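Local coordinates for hemerythrin HHE cation binding domain protein (PDB 6TYJ) that binds zinc and iron ions in a hemerythrin-like helical bundle, its physiological role being unestablished, at residues I84-V89 / N105-V110. Numbering follows the deposited sequence.
Sequences IDQLSV and NSFKTV
Gln86 and Phe107 meet where two antiparallel helices of a hemerythrin-like bundle come close, and they illustrate how a long polar side chain and an aromatic one can share a single interface. The segment axes approach to 9.3 Å at 168°, and these two residues also form the nearest backbone pair. Their side chains run past one another, heading opposite ways. Gln86 does its packing with its aliphatic part: CG lies 3.7 Å from CA of Phe107 and 4.0 Å from its ring atom CD1. A bend at chi2 then turns the chain beyond CG, and the amide divides its contacts between two turns of the partner helix, NE2 lying 3.8 Å from CB of Ser106 while OE1 faces the CG2 methyl of Val110. That methyl also touches CG of Gln86 at 4.0 Å, so the contact here is van der Waals in character. The amide plane is tilted 45° from the phenyl ring, so the two meet obliquely.

CB of Phe107 points to one side of helix 70-91, but the far end of the ring comes nearer. CG lies anti to the backbone N (chi1 176°), and CE1 is 3.6 Å from CB of Leu87. Leu87 lies beside the ring and points the same way, its CD1 methyl placed over one face. CD1 of the ring meanwhile rests 3.7 Å from the backbone N of Leu87, packing against the main chain as well.

This pairing of helices 70-91 and 100-121 belongs to the bundle that holds the metals: the side chain of Val110 is about 6 Å from that of the zinc ligand His114. Phe107 also touches Val83 and Leu90 of helix 70-91, and Val110 touches Val83. Helix 38-65 packs here too, bringing Phe44 and Leu48 against Leu87 and Leu51 against Phe107.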
loop_
_atom_site.group_PDB
_atom_site.type_symbol
_atom_site.label_atom_id
_atom_site.label_comp_id
_atom_site.label_asym_id
_atom_site.label_seq_id
_atom_site.Cartn_x
_atom_site.Cartn_y
_atom_site.Cartn_z
ATOM N N ILE A 84 8.124 1.424 -4.061
ATOM C CA ILE A 84 9.055 0.351 -3.696
ATOM C C ILE A 84 10.504 0.832 -3.782
ATOM O O ILE A 84 11.327 0.524 -2.910
ATOM C CB ILE A 84 8.799 -0.895 -4.575
ATOM C CG1 ILE A 84 7.422 -1.501 -4.280
ATOM C CG2 ILE A 84 9.868 -1.933 -4.334
ATOM C CD1 ILE A 84 7.000 -2.553 -5.306
ATOM N N ASP A 85 10.832 1.621 -4.811
ATOM C CA ASP A 85 12.189 2.140 -4.957
ATOM C C ASP A 85 12.539 3.062 -3.801
ATOM O O ASP A 85 13.678 3.060 -3.313
ATOM C CB ASP A 85 12.345 2.888 -6.283
ATOM C CG ASP A 85 12.697 1.971 -7.435
ATOM O OD1 ASP A 85 12.705 0.736 -7.234
ATOM O OD2 ASP A 85 12.970 2.491 -8.541
ATOM N N GLN A 86 11.582 3.883 -3.368
ATOM C CA GLN A 86 11.876 4.787 -2.259
ATOM C C GLN A 86 12.001 4.016 -0.955
ATOM O O GLN A 86 12.786 4.388 -0.084
ATOM C CB GLN A 86 10.793 5.856 -2.142
ATOM C CG GLN A 86 11.136 7.008 -1.212
ATOM C CD GLN A 86 12.269 7.891 -1.732
ATOM O OE1 GLN A 86 12.282 8.297 -2.902
ATOM N NE2 GLN A 86 13.225 8.189 -0.864
ATOM N N LEU A 87 11.205 2.958 -0.790
ATOM C CA LEU A 87 11.332 2.132 0.401
ATOM C C LEU A 87 12.725 1.526 0.484
ATOM O O LEU A 87 13.312 1.445 1.571
ATOM C CB LEU A 87 10.257 1.035 0.401
ATOM C CG LEU A 87 10.364 0.048 1.573
ATOM C CD1 LEU A 87 10.254 0.732 2.925
ATOM C CD2 LEU A 87 9.300 -1.057 1.424
ATOM N N SER A 88 13.283 1.111 -0.663
ATOM C CA SER A 88 14.648 0.581 -0.665
ATOM C C SER A 88 15.656 1.621 -0.180
ATOM O O SER A 88 16.593 1.295 0.560
ATOM C CB SER A 88 15.020 0.090 -2.065
ATOM O OG SER A 88 14.194 -1.003 -2.414
ATOM N N VAL A 89 15.493 2.873 -0.600
ATOM C CA VAL A 89 16.388 3.921 -0.116
ATOM C C VAL A 89 16.208 4.126 1.381
ATOM O O VAL A 89 17.192 4.297 2.118
ATOM C CB VAL A 89 16.159 5.228 -0.895
ATOM C CG1 VAL A 89 17.082 6.327 -0.364
ATOM C CG2 VAL A 89 16.403 5.000 -2.379
ATOM N N ASN A 105 10.608 11.111 5.770
ATOM C CA ASN A 105 9.705 12.094 5.174
ATOM C C ASN A 105 9.646 11.949 3.659
ATOM O O ASN A 105 8.573 12.088 3.065
ATOM C CB ASN A 105 10.129 13.508 5.569
ATOM C CG ASN A 105 9.777 13.826 7.000
ATOM O OD1 ASN A 105 8.776 13.331 7.523
ATOM N ND2 ASN A 105 10.585 14.667 7.647
ATOM N N SER A 106 10.787 11.680 3.018
ATOM C CA SER A 106 10.797 11.466 1.577
ATOM C C SER A 106 9.950 10.255 1.205
ATOM O O SER A 106 9.219 10.282 0.210
ATOM C CB SER A 106 12.234 11.302 1.075
ATOM O OG SER A 106 12.953 12.528 1.183
ATOM N N PHE A 107 10.035 9.190 1.991
ATOM C CA PHE A 107 9.208 8.019 1.722
ATOM C C PHE A 107 7.731 8.316 1.953
ATOM O O PHE A 107 6.876 7.968 1.115
ATOM C CB PHE A 107 9.656 6.849 2.595
ATOM C CG PHE A 107 8.788 5.636 2.441
ATOM C CD1 PHE A 107 8.836 4.878 1.280
ATOM C CD2 PHE A 107 7.908 5.269 3.452
ATOM C CE1 PHE A 107 8.046 3.768 1.135
ATOM C CE2 PHE A 107 7.094 4.161 3.309
ATOM C CZ PHE A 107 7.157 3.406 2.150
ATOM N N LYS A 108 7.409 8.922 3.097
ATOM C CA LYS A 108 6.027 9.280 3.415
ATOM C C LYS A 108 5.396 10.095 2.289
ATOM O O LYS A 108 4.246 9.848 1.898
ATOM C CB LYS A 108 5.982 10.029 4.746
ATOM C CG LYS A 108 4.583 10.253 5.265
ATOM C CD LYS A 108 4.574 10.789 6.688
ATOM C CE LYS A 108 4.955 12.252 6.721
ATOM N NZ LYS A 108 4.638 12.913 8.026
ATOM N N THR A 109 6.162 11.016 1.700
ATOM C CA THR A 109 5.637 11.858 0.629
ATOM C C THR A 109 5.263 11.027 -0.592
ATOM O O THR A 109 4.209 11.244 -1.205
ATOM C CB THR A 109 6.663 12.933 0.267
ATOM O OG1 THR A 109 6.819 13.812 1.390
ATOM C CG2 THR A 109 6.213 13.743 -0.951
ATOM N N VAL A 110 6.131 10.092 -0.973
ATOM C CA VAL A 110 5.871 9.249 -2.133
ATOM C C VAL A 110 4.676 8.343 -1.866
ATOM O O VAL A 110 3.828 8.135 -2.741
ATOM C CB VAL A 110 7.136 8.437 -2.471
ATOM C CG1 VAL A 110 6.877 7.482 -3.602
ATOM C CG2 VAL A 110 8.294 9.370 -2.819
#